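Acetoin utilization protein (Exiguobacterium sibiricum, PDB 2Q04) probably transfers an acyl group from coenzyme A as a member of the GNAT acetyltransferase family, with a likely role in acetoin utilization. Local coordinates at residues A46-H49 and E50-V53; Y80-P83 and Y84-W87; S145-V149 and W150-K154; M156-M159 and M160-G163; A197-D200 and A201-R205. All coordinates share one frame; numbering follows the deposited sequence. Where two conformers were deposited one is given.

Contact 1 of 5, residues A46-H49 and E50-V53; sequences AEQH and EALV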
loop_
_atom_site.group_PDB
_atom_site.type_symbol
_atom_site.label_atom_id
_atom_site.label_comp_id
_atom_site.label_asym_id
_atom_site.label_seq_id
_atom_site.Cartn_x
_atom_site.Cartn_y
_atom_site.Cartn_z
ATOM N N ALA A 46 15.047 3.017 -11.450
ATOM C CA ALA A 46 14.605 3.255 -12.830
ATOM C C ALA A 46 13.416 2.349 -13.175
ATOM O O ALA A 46 12.407 2.810 -13.721
ATOM C CB ALA A 46 15.747 3.019 -13.796
ATOM N N GLU A 47 13.524 1.076 -12.805
ATOM C CA GLU A 47 12.476 0.096 -13.088
ATOM C C GLU A 47 11.244 0.332 -12.212
ATOM O O GLU A 47 10.117 0.169 -12.666
ATOM C CB GLU A 47 13.000 -1.343 -12.871
ATOM C CG GLU A 47 14.011 -1.833 -13.935
ATOM C CD GLU A 47 15.378 -1.139 -13.835
ATOM O OE1 GLU A 47 15.648 -0.494 -12.798
ATOM O OE2 GLU A 47 16.176 -1.245 -14.800
ATOM N N GLN A 48 11.473 0.701 -10.948
ATOM C CA GLN A 48 10.373 0.932 -9.994
ATOM C C GLN A 48 9.596 2.209 -10.339
ATOM O O GLN A 48 8.398 2.295 -10.085
ATOM C CB GLN A 48 10.915 1.020 -8.548
ATOM C CG GLN A 48 9.805 1.018 -7.438
ATOM C CD GLN A 48 9.036 -0.319 -7.352
ATOM O OE1 GLN A 48 9.415 -1.310 -7.976
ATOM N NE2 GLN A 48 7.960 -0.335 -6.569
ATOM N N HIS A 49 10.295 3.203 -10.898
ATOM C CA HIS A 49 9.659 4.459 -11.335
ATOM C C HIS A 49 8.682 4.166 -12.472
ATOM O O HIS A 49 7.526 4.595 -12.444
ATOM C CB HIS A 49 10.738 5.466 -11.799
ATOM C CG HIS A 49 10.198 6.820 -12.156
ATOM N ND1 HIS A 49 10.400 7.399 -13.393
ATOM C CD2 HIS A 49 9.485 7.717 -11.433
ATOM C CE1 HIS A 49 9.832 8.594 -13.415
ATOM N NE2 HIS A 49 9.267 8.809 -12.239
ATOM N N GLU A 50 9.154 3.405 -13.454
ATOM C CA GLU A 50 8.327 2.963 -14.572
ATOM C C GLU A 50 7.103 2.164 -14.079
ATOM O O GLU A 50 6.042 2.206 -14.689
ATOM C CB GLU A 50 9.173 2.113 -15.526
ATOM C CG GLU A 50 8.409 1.423 -16.628
ATOM C CD GLU A 50 9.337 0.660 -17.578
ATOM O OE1 GLU A 50 10.034 1.321 -18.388
ATOM O OE2 GLU A 50 9.374 -0.599 -17.505
ATOM N N ALA A 51 7.268 1.449 -12.969
ATOM C CA ALA A 51 6.172 0.686 -12.372
ATOM C C ALA A 51 5.119 1.602 -11.734
ATOM O O ALA A 51 3.932 1.307 -11.771
ATOM C CB ALA A 51 6.714 -0.294 -11.332
ATOM N N LEU A 52 5.568 2.686 -11.107
ATOM C CA LEU A 52 4.646 3.641 -10.469
ATOM C C LEU A 52 3.852 4.387 -11.525
ATOM O O LEU A 52 2.643 4.592 -11.378
ATOM C CB LEU A 52 5.420 4.645 -9.598
ATOM C CG LEU A 52 6.241 4.060 -8.434
ATOM C CD1 LEU A 52 7.014 5.172 -7.718
ATOM C CD2 LEU A 52 5.354 3.288 -7.448
ATOM N N VAL A 53 4.538 4.798 -12.587
ATOM C CA VAL A 53 3.902 5.490 -13.689
ATOM C C VAL A 53 2.809 4.614 -14.306
ATOM O O VAL A 53 1.696 5.080 -14.555
ATOM C CB VAL A 53 4.936 5.871 -14.786
ATOM C CG1 VAL A 53 4.234 6.356 -16.036
ATOM C CG2 VAL A 53 5.906 6.942 -14.264
#

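Contact 2 of 5, residues Y80-P83 and Y84-W87; sequences YPDP and YETW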
loop_
_atom_site.group_PDB
_atom_site.type_symbol
_atom_site.label_atom_id
_atom_site.label_comp_id
_atom_site.label_asym_id
_atom_site.label_seq_id
_atom_site.Cartn_x
_atom_site.Cartn_y
_atom_site.Cartn_z
ATOM N N TYR A 80 -5.866 -2.870 -8.423
ATOM C CA TYR A 80 -6.554 -4.144 -8.256
ATOM C C TYR A 80 -5.550 -5.246 -8.011
ATOM O O TYR A 80 -4.435 -5.192 -8.523
ATOM C CB TYR A 80 -7.416 -4.475 -9.476
ATOM C CG TYR A 80 -8.728 -3.729 -9.518
ATOM C CD1 TYR A 80 -9.532 -3.631 -8.383
ATOM C CD2 TYR A 80 -9.204 -3.194 -10.705
ATOM C CE1 TYR A 80 -10.724 -2.969 -8.413
ATOM C CE2 TYR A 80 -10.414 -2.529 -10.751
ATOM C CZ TYR A 80 -11.175 -2.423 -9.603
ATOM O OH TYR A 80 -12.387 -1.766 -9.637
ATOM N N PRO A 81 -5.935 -6.255 -7.200
ATOM C CA PRO A 81 -5.043 -7.364 -6.875
ATOM C C PRO A 81 -4.478 -8.065 -8.106
ATOM O O PRO A 81 -5.112 -8.085 -9.150
ATOM C CB PRO A 81 -5.943 -8.315 -6.077
ATOM C CG PRO A 81 -7.006 -7.464 -5.529
ATOM C CD PRO A 81 -7.241 -6.389 -6.522
ATOM N N ASP A 82 -3.293 -8.651 -7.954
ATOM C CA ASP A 82 -2.598 -9.326 -9.067
ATOM C C ASP A 82 -3.407 -10.527 -9.588
ATOM O O ASP A 82 -3.818 -11.379 -8.810
ATOM C CB ASP A 82 -1.198 -9.796 -8.604
ATOM C CG ASP A 82 -0.363 -10.377 -9.745
ATOM O OD1 ASP A 82 -0.536 -11.572 -10.070
ATOM O OD2 ASP A 82 0.508 -9.652 -10.273
ATOM N N PRO A 83 -3.606 -10.601 -10.924
ATOM C CA PRO A 83 -4.337 -11.718 -11.556
ATOM C C PRO A 83 -3.771 -13.105 -11.221
ATOM O O PRO A 83 -4.479 -14.102 -11.349
ATOM C CB PRO A 83 -4.170 -11.439 -13.054
ATOM C CG PRO A 83 -3.919 -9.998 -13.150
ATOM C CD PRO A 83 -3.174 -9.604 -11.914
ATOM N N TYR A 84 -2.489 -13.159 -10.830
ATOM C CA TYR A 84 -1.811 -14.430 -10.555
ATOM C C TYR A 84 -1.529 -14.645 -9.046
ATOM O O TYR A 84 -0.724 -15.503 -8.667
ATOM C CB TYR A 84 -0.523 -14.526 -11.382
ATOM C CG TYR A 84 -0.789 -14.556 -12.871
ATOM C CD1 TYR A 84 -1.418 -15.648 -13.456
ATOM C CD2 TYR A 84 -0.464 -13.467 -13.682
ATOM C CE1 TYR A 84 -1.694 -15.681 -14.828
ATOM C CE2 TYR A 84 -0.739 -13.481 -15.052
ATOM C CZ TYR A 84 -1.358 -14.599 -15.619
ATOM O OH TYR A 84 -1.636 -14.635 -16.983
ATOM N N GLU A 85 -2.222 -13.884 -8.210
ATOM C CA GLU A 85 -2.233 -14.121 -6.771
ATOM C C GLU A 85 -3.674 -14.404 -6.371
ATOM O O GLU A 85 -4.591 -14.111 -7.129
ATOM C CB GLU A 85 -1.685 -12.903 -6.010
ATOM C CG GLU A 85 -0.171 -12.651 -6.235
ATOM C CD GLU A 85 0.430 -11.647 -5.227
ATOM O OE1 GLU A 85 -0.329 -10.806 -4.679
ATOM O OE2 GLU A 85 1.662 -11.707 -4.990
ATOM N N THR A 86 -3.877 -14.976 -5.189
ATOM C CA THR A 86 -5.229 -15.422 -4.786
ATOM C C THR A 86 -6.216 -14.266 -4.539
ATOM O O THR A 86 -7.422 -14.430 -4.707
ATOM C CB THR A 86 -5.192 -16.348 -3.528
ATOM O OG1 THR A 86 -6.514 -16.867 -3.274
ATOM C CG2 THR A 86 -4.700 -15.603 -2.306
ATOM N N TRP A 87 -5.693 -13.085 -4.258
ATOM C CA TRP A 87 -6.531 -11.954 -3.853
ATOM C C TRP A 87 -7.395 -11.366 -5.005
ATOM O O TRP A 87 -8.292 -10.573 -4.755
ATOM C CB TRP A 87 -5.653 -10.861 -3.217
ATOM C CG TRP A 87 -4.692 -11.428 -2.258
ATOM C CD1 TRP A 87 -3.346 -11.583 -2.443
ATOM C CD2 TRP A 87 -5.006 -12.099 -1.039
ATOM N NE1 TRP A 87 -2.797 -12.251 -1.380
ATOM C CE2 TRP A 87 -3.795 -12.587 -0.504
ATOM C CE3 TRP A 87 -6.192 -12.319 -0.333
ATOM C CZ2 TRP A 87 -3.737 -13.284 0.706
ATOM C CZ3 TRP A 87 -6.131 -13.004 0.870
ATOM C CH2 TRP A 87 -4.911 -13.484 1.374
#

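Contact 3 of 5, residues S145-V149 and W150-K154; sequences SGLSV and WDYRK. With EDO (1,2-ethanediol), chain J.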
loop_
_atom_site.group_PDB
_atom_site.type_symbol
_atom_site.label_atom_id
_atom_site.label_comp_id
_atom_site.label_asym_id
_atom_site.label_seq_id
_atom_site.Cartn_x
_atom_site.Cartn_y
_atom_site.Cartn_z
ATOM N N SER A 145 17.324 -0.545 8.415
ATOM C CA SER A 145 16.500 -0.043 9.538
ATOM C C SER A 145 17.124 -0.378 10.915
ATOM O O SER A 145 16.818 0.268 11.916
ATOM C CB SER A 145 15.085 -0.632 9.461
ATOM N N GLY A 146 17.972 -1.402 10.953
ATOM C CA GLY A 146 18.579 -1.857 12.213
ATOM C C GLY A 146 17.607 -2.663 13.089
ATOM O O GLY A 146 17.970 -3.112 14.182
ATOM N N LEU A 147 16.394 -2.896 12.579
ATOM C CA LEU A 147 15.351 -3.571 13.351
ATOM C C LEU A 147 15.387 -5.071 13.165
ATOM O O LEU A 147 15.712 -5.568 12.085
ATOM C CB LEU A 147 13.979 -3.069 12.928
ATOM C CG LEU A 147 13.676 -1.607 13.176
ATOM C CD1 LEU A 147 12.418 -1.215 12.427
ATOM C CD2 LEU A 147 13.527 -1.333 14.661
ATOM N N SER A 148 15.021 -5.796 14.214
ATOM C CA SER A 148 14.774 -7.205 14.093
ATOM C C SER A 148 13.497 -7.358 13.312
ATOM O O SER A 148 12.804 -6.389 13.053
ATOM C CB SER A 148 14.619 -7.863 15.467
ATOM O OG SER A 148 13.322 -7.628 15.999
ATOM N N VAL A 149 13.152 -8.576 13.001
ATOM C CA VAL A 149 11.964 -8.836 12.174
ATOM C C VAL A 149 10.653 -8.516 12.917
ATOM O O VAL A 149 9.707 -7.990 12.321
ATOM C CB VAL A 149 11.905 -10.308 11.658
ATOM C CG1 VAL A 149 10.657 -10.524 10.817
ATOM C CG2 VAL A 149 13.130 -10.637 10.843
ATOM N N TRP A 150 10.611 -8.813 14.212
ATOM C CA TRP A 150 9.386 -8.668 14.981
ATOM C C TRP A 150 9.155 -7.214 15.403
ATOM O O TRP A 150 8.015 -6.749 15.417
ATOM C CB TRP A 150 9.409 -9.625 16.177
ATOM C CG TRP A 150 9.935 -11.026 15.795
ATOM C CD1 TRP A 150 11.203 -11.503 15.977
ATOM C CD2 TRP A 150 9.218 -12.061 15.091
ATOM N NE1 TRP A 150 11.311 -12.789 15.474
ATOM C CE2 TRP A 150 10.111 -13.154 14.924
ATOM C CE3 TRP A 150 7.914 -12.178 14.604
ATOM C CZ2 TRP A 150 9.734 -14.346 14.289
ATOM C CZ3 TRP A 150 7.537 -13.374 13.969
ATOM C CH2 TRP A 150 8.447 -14.437 13.820
ATOM N N ASP A 151 10.246 -6.476 15.668
ATOM C CA ASP A 151 10.151 -5.027 15.919
ATOM C C ASP A 151 9.664 -4.333 14.662
ATOM O O ASP A 151 8.819 -3.436 14.725
ATOM C CB ASP A 151 11.509 -4.468 16.341
ATOM C CG ASP A 151 12.036 -5.114 17.600
ATOM O OD1 ASP A 151 11.242 -5.778 18.304
ATOM O OD2 ASP A 151 13.244 -4.983 17.874
ATOM N N TYR A 152 10.184 -4.766 13.513
ATOM C CA TYR A 152 9.762 -4.222 12.231
ATOM C C TYR A 152 8.288 -4.468 12.016
ATOM O O TYR A 152 7.554 -3.577 11.622
ATOM C CB TYR A 152 10.551 -4.863 11.078
ATOM C CG TYR A 152 10.277 -4.207 9.751
ATOM C CD1 TYR A 152 9.092 -4.467 9.055
ATOM C CD2 TYR A 152 11.150 -3.256 9.229
ATOM C CE1 TYR A 152 8.800 -3.822 7.861
ATOM C CE2 TYR A 152 10.870 -2.604 8.030
ATOM C CZ TYR A 152 9.690 -2.897 7.349
ATOM O OH TYR A 152 9.400 -2.256 6.167
ATOM N N ARG A 153 7.870 -5.706 12.247
ATOM C CA ARG A 153 6.474 -6.099 12.080
ATOM C C ARG A 153 5.539 -5.276 12.964
ATOM O O ARG A 153 4.512 -4.785 12.499
ATOM C CB ARG A 153 6.310 -7.605 12.373
ATOM C CG ARG A 153 4.855 -8.066 12.684
ATOM C CD ARG A 153 3.915 -7.853 11.514
ATOM N NE ARG A 153 2.520 -8.066 11.901
ATOM C CZ ARG A 153 1.907 -9.258 11.927
ATOM N NH1 ARG A 153 2.543 -10.353 11.566
ATOM N NH2 ARG A 153 0.645 -9.342 12.305
ATOM N N LYS A 154 5.910 -5.111 14.227
ATOM C CA LYS A 154 5.098 -4.358 15.176
ATOM C C LYS A 154 4.950 -2.894 14.750
ATOM O O LYS A 154 3.847 -2.344 14.774
ATOM C CB LYS A 154 5.703 -4.469 16.575
ATOM C CG LYS A 154 5.608 -5.908 17.173
ATOM C CD LYS A 154 6.661 -6.157 18.271
ATOM C CE LYS A 154 6.744 -7.638 18.630
ATOM N NZ LYS A 154 7.874 -7.946 19.555
HETATM C C1 EDO J . 8.516 -2.238 3.642
HETATM O O1 EDO J . 7.369 -2.508 4.479
HETATM C C2 EDO J . 8.124 -2.284 2.178
HETATM O O2 EDO J . 9.287 -2.476 1.376
#

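Contact 4 of 5, residues M156-M159 and M160-G163; sequences MEKM and MNHG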
loop_
_atom_site.group_PDB
_atom_site.type_symbol
_atom_site.label_atom_id
_atom_site.label_comp_id
_atom_site.label_asym_id
_atom_site.label_seq_id
_atom_site.Cartn_x
_atom_site.Cartn_y
_atom_site.Cartn_z
HETATM N N MSE A 156 5.506 -1.653 11.589
HETATM C CA MSE A 156 4.837 -1.601 10.312
HETATM C C MSE A 156 3.332 -1.797 10.471
HETATM O O MSE A 156 2.541 -1.207 9.734
HETATM C CB MSE A 156 5.416 -2.657 9.377
HETATM C CG MSE A 156 4.740 -2.726 8.023
HETATM SE SE MSE A 156 3.121 -3.815 8.042
HETATM C CE MSE A 156 3.916 -5.567 8.594
ATOM N N GLU A 157 2.931 -2.628 11.431
ATOM C CA GLU A 157 1.499 -2.914 11.617
ATOM C C GLU A 157 0.780 -1.717 12.200
ATOM O O GLU A 157 -0.298 -1.366 11.747
ATOM C CB GLU A 157 1.278 -4.162 12.491
ATOM C CG GLU A 157 -0.162 -4.729 12.410
ATOM C CD GLU A 157 -0.410 -5.903 13.390
ATOM O OE1 GLU A 157 0.562 -6.592 13.761
ATOM O OE2 GLU A 157 -1.584 -6.127 13.774
ATOM N N LYS A 158 1.411 -1.056 13.167
ATOM C CA LYS A 158 0.841 0.134 13.768
ATOM C C LYS A 158 0.771 1.300 12.756
ATOM O O LYS A 158 -0.157 2.114 12.808
ATOM C CB LYS A 158 1.621 0.497 15.034
ATOM C CG LYS A 158 1.434 -0.570 16.163
ATOM C CD LYS A 158 2.392 -0.378 17.349
ATOM C CE LYS A 158 1.831 0.581 18.398
ATOM N NZ LYS A 158 2.541 0.436 19.718
HETATM N N MSE A 159 1.703 1.321 11.798
HETATM C CA MSE A 159 1.648 2.282 10.719
HETATM C C MSE A 159 0.421 2.043 9.895
HETATM O O MSE A 159 -0.328 2.966 9.604
HETATM C CB MSE A 159 2.870 2.168 9.834
HETATM C CG MSE A 159 2.859 3.156 8.704
HETATM SE SE MSE A 159 4.226 2.881 7.453
HETATM C CE MSE A 159 3.600 1.310 6.673
HETATM N N MSE A 160 0.235 0.784 9.481
HETATM C CA MSE A 160 -0.920 0.387 8.664
HETATM C C MSE A 160 -2.246 0.648 9.414
HETATM O O MSE A 160 -3.238 1.038 8.814
HETATM C CB MSE A 160 -0.814 -1.084 8.291
HETATM C CG MSE A 160 0.305 -1.401 7.284
HETATM SE SE MSE A 160 0.009 -0.539 5.526
HETATM C CE MSE A 160 1.483 -1.472 4.453
ATOM N N ASN A 161 -2.234 0.445 10.725
ATOM C CA ASN A 161 -3.409 0.707 11.552
ATOM C C ASN A 161 -3.854 2.155 11.443
ATOM O O ASN A 161 -5.031 2.432 11.394
ATOM C CB ASN A 161 -3.137 0.346 13.018
ATOM C CG ASN A 161 -3.007 -1.190 13.249
ATOM O OD1 ASN A 161 -2.480 -1.629 14.263
ATOM N ND2 ASN A 161 -3.516 -1.978 12.315
ATOM N N HIS A 162 -2.889 3.073 11.354
ATOM C CA HIS A 162 -3.200 4.498 11.211
ATOM C C HIS A 162 -3.958 4.770 9.902
ATOM O O HIS A 162 -4.746 5.691 9.828
ATOM C CB HIS A 162 -1.917 5.358 11.270
ATOM C CG HIS A 162 -1.415 5.605 12.664
ATOM N ND1 HIS A 162 -0.226 5.084 13.132
ATOM C CD2 HIS A 162 -1.934 6.330 13.685
ATOM C CE1 HIS A 162 -0.038 5.472 14.381
ATOM N NE2 HIS A 162 -1.062 6.225 14.743
ATOM N N GLY A 163 -3.716 3.947 8.883
ATOM C CA GLY A 163 -4.422 4.076 7.601
ATOM C C GLY A 163 -5.766 3.346 7.590
ATOM O O GLY A 163 -6.474 3.357 6.591
#

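Contact 5 of 5, residues A197-D200 and A201-R205; sequences AHFD and ALRLR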
loop_
_atom_site.group_PDB
_atom_site.type_symbol
_atom_site.label_atom_id
_atom_site.label_comp_id
_atom_site.label_asym_id
_atom_site.label_seq_id
_atom_site.Cartn_x
_atom_site.Cartn_y
_atom_site.Cartn_z
ATOM N N ALA A 197 -17.676 -10.811 2.714
ATOM C CA ALA A 197 -17.802 -12.264 2.696
ATOM C C ALA A 197 -16.868 -12.863 1.663
ATOM O O ALA A 197 -16.299 -13.924 1.879
ATOM C CB ALA A 197 -19.237 -12.667 2.406
ATOM N N HIS A 198 -16.734 -12.184 0.524
ATOM C CA HIS A 198 -15.842 -12.628 -0.525
ATOM C C HIS A 198 -14.411 -12.576 -0.041
ATOM O O HIS A 198 -13.637 -13.491 -0.278
ATOM C CB HIS A 198 -16.005 -11.760 -1.754
ATOM C CG HIS A 198 -15.170 -12.197 -2.915
ATOM N ND1 HIS A 198 -15.165 -13.489 -3.380
ATOM C CD2 HIS A 198 -14.381 -11.493 -3.758
ATOM C CE1 HIS A 198 -14.371 -13.574 -4.434
ATOM N NE2 HIS A 198 -13.888 -12.376 -4.686
ATOM N N PHE A 199 -14.065 -11.494 0.643
ATOM C CA PHE A 199 -12.735 -11.342 1.207
ATOM C C PHE A 199 -12.434 -12.461 2.190
ATOM O O PHE A 199 -11.341 -13.009 2.185
ATOM C CB PHE A 199 -12.594 -9.978 1.900
ATOM C CG PHE A 199 -11.331 -9.839 2.727
ATOM C CD1 PHE A 199 -10.076 -9.894 2.126
ATOM C CD2 PHE A 199 -11.400 -9.609 4.095
ATOM C CE1 PHE A 199 -8.912 -9.751 2.885
ATOM C CE2 PHE A 199 -10.231 -9.461 4.854
ATOM C CZ PHE A 199 -8.994 -9.534 4.239
ATOM N N ASP A 200 -13.404 -12.789 3.041
ATOM C CA ASP A 200 -13.239 -13.896 4.008
ATOM C C ASP A 200 -12.994 -15.213 3.283
ATOM O O ASP A 200 -12.245 -16.051 3.754
ATOM C CB ASP A 200 -14.491 -14.054 4.900
ATOM C CG ASP A 200 -14.635 -12.943 5.925
ATOM O OD1 ASP A 200 -13.614 -12.305 6.285
ATOM O OD2 ASP A 200 -15.778 -12.726 6.397
ATOM N N ALA A 201 -13.674 -15.395 2.153
ATOM C CA ALA A 201 -13.533 -16.601 1.346
ATOM C C ALA A 201 -12.147 -16.673 0.676
ATOM O O ALA A 201 -11.629 -17.760 0.425
ATOM C CB ALA A 201 -14.630 -16.662 0.296
ATOM N N LEU A 202 -11.569 -15.509 0.373
ATOM C CA LEU A 202 -10.234 -15.447 -0.246
ATOM C C LEU A 202 -9.128 -15.743 0.763
ATOM O O LEU A 202 -8.190 -16.469 0.463
ATOM C CB LEU A 202 -9.992 -14.073 -0.871
ATOM C CG LEU A 202 -10.826 -13.734 -2.099
ATOM C CD1 LEU A 202 -10.552 -12.309 -2.532
ATOM C CD2 LEU A 202 -10.547 -14.708 -3.236
ATOM N N ARG A 203 -9.231 -15.156 1.949
ATOM C CA ARG A 203 -8.185 -15.321 2.970
ATOM C C ARG A 203 -8.270 -16.684 3.671
ATOM O O ARG A 203 -7.274 -17.205 4.116
ATOM C CB ARG A 203 -8.234 -14.186 3.998
ATOM C CG ARG A 203 -9.368 -14.279 4.965
ATOM C CD ARG A 203 -9.466 -13.040 5.802
ATOM N NE ARG A 203 -10.628 -13.075 6.687
ATOM C CZ ARG A 203 -10.654 -13.678 7.874
ATOM N NH1 ARG A 203 -9.573 -14.280 8.347
ATOM N NH2 ARG A 203 -11.760 -13.657 8.601
ATOM N N LEU A 204 -9.482 -17.230 3.779
ATOM C CA LEU A 204 -9.681 -18.589 4.320
ATOM C C LEU A 204 -10.113 -19.481 3.177
ATOM O O LEU A 204 -11.263 -19.937 3.109
ATOM C CB LEU A 204 -10.721 -18.582 5.432
ATOM C CG LEU A 204 -10.306 -17.813 6.690
ATOM C CD1 LEU A 204 -11.489 -17.609 7.610
ATOM C CD2 LEU A 204 -9.157 -18.535 7.424
ATOM N N ARG A 205 -9.151 -19.750 2.298
ATOM C CA ARG A 205 -9.395 -20.319 0.981
ATOM C C ARG A 205 -9.698 -21.825 1.005
ATOM O O ARG A 205 -10.415 -22.333 0.144
ATOM C CB ARG A 205 -8.166 -20.040 0.091
ATOM C CG ARG A 205 -8.334 -20.379 -1.370
ATOM C CD ARG A 205 -9.382 -19.501 -2.058
ATOM N NE ARG A 205 -9.542 -19.881 -3.458
ATOM C CZ ARG A 205 -10.184 -20.984 -3.872
ATOM N NH1 ARG A 205 -10.733 -21.823 -2.985
ATOM N NH2 ARG A 205 -10.262 -21.265 -5.176
#

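Contact 1 of 5, residues A46-H49 and E50-V53
His-49 O accepts from Val-53 N at 3.0 Å, and the same i to i+4 pattern runs through these two turns of helix 45-56, weakening only at Glu-50 N and Ala-46 O. The pair that closes this bond also meets through its side chains. The imidazole of His-49 swings out with CG opposite the main-chain nitrogen (chi1 -175°), and Val-53 CG2 comes over one of its faces, displaced toward the rim and 4.3 Å from CE1. That methyl also rests on the helix backbone, 3.4 Å from His-49 O. The ring is fixed at its far end by a bond from NE2 to the carbonyl of Leu-30, at the end of helix 27-30. Helix 45-56 belongs to the GNAT part of the chain, and its buried side lies against strands 34-35 and 71-79. Leu-52 serves that side: its CG sits 3.2 Å from Gln-48 O, the oxygen that also takes the amide hydrogen of Leu-52, while its side chain touches Leu-35, Tyr-75 and Thr-77. Gln-48 is likewise buried; its OE1 comes 4.4 Å from Ala-51 CB, and NE2 makes a weak bond to the hydroxyl of Tyr-75.

Contact 2 of 5, residues Y80-P83 and Y84-W87
Asp-82 folds its carboxylate over the turn that follows and takes the main-chain N-H of Tyr-84 on OD1, a short bond of 2.6 Å. The hydrogen arrives on the anti side of that oxygen, 31° out of the carboxylate plane. What brings OD1 there is the first torsion of Asp-82, which sets CG opposite its own nitrogen (chi1 -174°). The side chain of Glu-85 crosses that of Asp-82 at about a right angle, CG against CB at 3.8 Å; their carboxylate planes are 55° apart, and Asp-82 OD1 stays 5.4 Å from Glu-85 OE1, so the two acidic ends stay apart while CB and CG touch. These residues bound a type I beta turn, closed by Glu-85 N on Asp-82 O at 3.0 Å. Because the Asp-82 carboxylate accepts from the amide two residues on, residues 82-84 also form an Asx turn. The hydroxyl of Ser-88 bonds to the carbonyls of both Asp-82 and Glu-85, joining the turn to a calcium site that includes Ser-88. Pro-83 CB lies over one face of the Tyr-84 ring, toward its rim. Pro-81 CB packs on Trp-87 CB at 3.8 Å, the indole running on toward Leu-132 and Thr-134.

Contact 3 of 5, residues S145-V149 and W150-K154
Tyr-152 meets Leu-147 and Ser-148 at the start of helix 149-162, and its side chain can be followed outward from the backbone. CB lies 3.4 Å from Ser-148 O, the carbonyl that also accepts the N-H of Tyr-152, and close to Val-149 O as well. With CG opposite the main-chain nitrogen (chi1 -173°), the ring slants away from the helix start. Its CD2 is touched by Leu-147 CD1 at 4.0 Å, the two side chains crossing at about a right angle, while the other methyl of Leu-147, CD2, rests on Asp-151 CB at 4.1 Å. Farther out, the ring stacks with Trp-140. At the tip, OH lies near O1 of an ethanediol molecule that probably came from the crystallisation liquor and that also bonds to His-139 O and Glu-135 OE1; the model is crowded here, which leaves the weak bond between them doubtful.

Ser-148 is the N-cap. Its OG accepts from Asp-151 N in a weak but nearly straight bond of 3.3 Å (170°), and it stands 3.2 Å from Asp-151 OD2. Its chi1 of 79° sets OG between its own N and carbonyl carbon, facing the amide of Asp-151. Val-149 O takes the N-H of Arg-153, whose guanidinium reaches the carbonyl of Ala-180 and the carboxylate of Glu-157. The chemistry is that of a helix start: a hydroxyl occupies an amide that has no preceding turn to bond to, and the carboxylate of Asp-151 at this amino-terminal end probably interacts favourably with the helix dipole.

Contact 4 of 5, residues M156-M159 and M160-G163
Met-156 and Met-160, both selenomethionines, make the inner contact: SE of Met-156 lies 3.8 Å from CG of Met-160, one turn farther along helix 149-162. A bend at chi2 (-84°) of Met-156 brings the selenium beside the next turn. Met-159, a third selenomethionine, runs beside Met-160 in the same direction, with the two CE methyls 4.1 Å apart. Beneath them the backbone continues in i to i+4 bonds, Met-160 N to Met-156 O and Asn-161 N to Glu-157 O at 2.8 Å. At the last turn His-162 N bonds to Lys-158 O at 3.2 Å and weakly to Met-159 O. The side chain of Asn-161 folds back over this turn, CG 3.1 Å from Glu-157 O, while ND2 reaches on to the carbonyl of Leu-165. A leucine in its place would probably leave that carbonyl without its side-chain donor and free the link between the helix end and strand 166-168 to shift. Farther out, Met-160 touches Leu-98, Ile-101 and Met-184, Met-159 reaches Ile-101, and Met-156 meets Cys-182. The selenomethionines pack on strands while Lys-158 and His-162 are exposed, as in an amphipathic helix laid against a mixed beta sheet.

Contact 5 of 5, residues A197-D200 and A201-R205
The last turns of helix 193-203 carry an i to i+3 salt bridge between Asp-200 and Arg-203. Arg-203 grips one oxygen side-on with two nitrogens: NE lies 3.1 Å and NH2 3.3 Å from Asp-200 OD1. The oxygen sits in the guanidinium plane, although the two flat groups are turned 79° apart, and both nitrogens come from the same face of the carboxylate. A chi1 of 74° puts CG of Arg-203 between its own nitrogen and carbonyl carbon, from where the extended chain passes Phe-199. There CD lies over the phenyl face in a CH-pi contact, 4.1 Å from the centroid of the Phe-199 ring, and NH1 goes on to the carbonyl of Pro-169. A methionine here would probably leave Asp-200 without its counter-charge and Pro-169 O without this donor. On another side of the helix, Leu-202 CD1 sits over the imidazole of His-198, 4.3 Å from its centroid, and the ring's NE2 bonds to Glu-89 O. Phe-199 also meets Phe-168 edge-to-face and touches Leu-130, Leu-132 and Leu-183. Leu-204 N still bonds to Asp-200 O at 3.0 Å as the chain leaves helical geometry; this is a helix C-terminus docked on strands 130-135 and 182-187.

Overall arrangement
Four contacts lie along helices and contact 2 is a turn in a loop. Contacts 3 and 4 share helix 149-162: contact 3 is at the surface, where a serine caps the first turn, whereas contact 4, its centre about 11 Å from the centre of the chain, turns selenomethionines toward the sheet. Contact 1 lies on the opposite side of that centre from contact 4 and is likewise partly buried, but pairs a histidine with a valine. Contacts 2 and 5 touch directly, Trp-87 O lying 3.6 Å from Leu-202 CD1, although contact 2 depends on a carboxylate-bound amide and contact 5 on a salt bridge and CH-pi contacts.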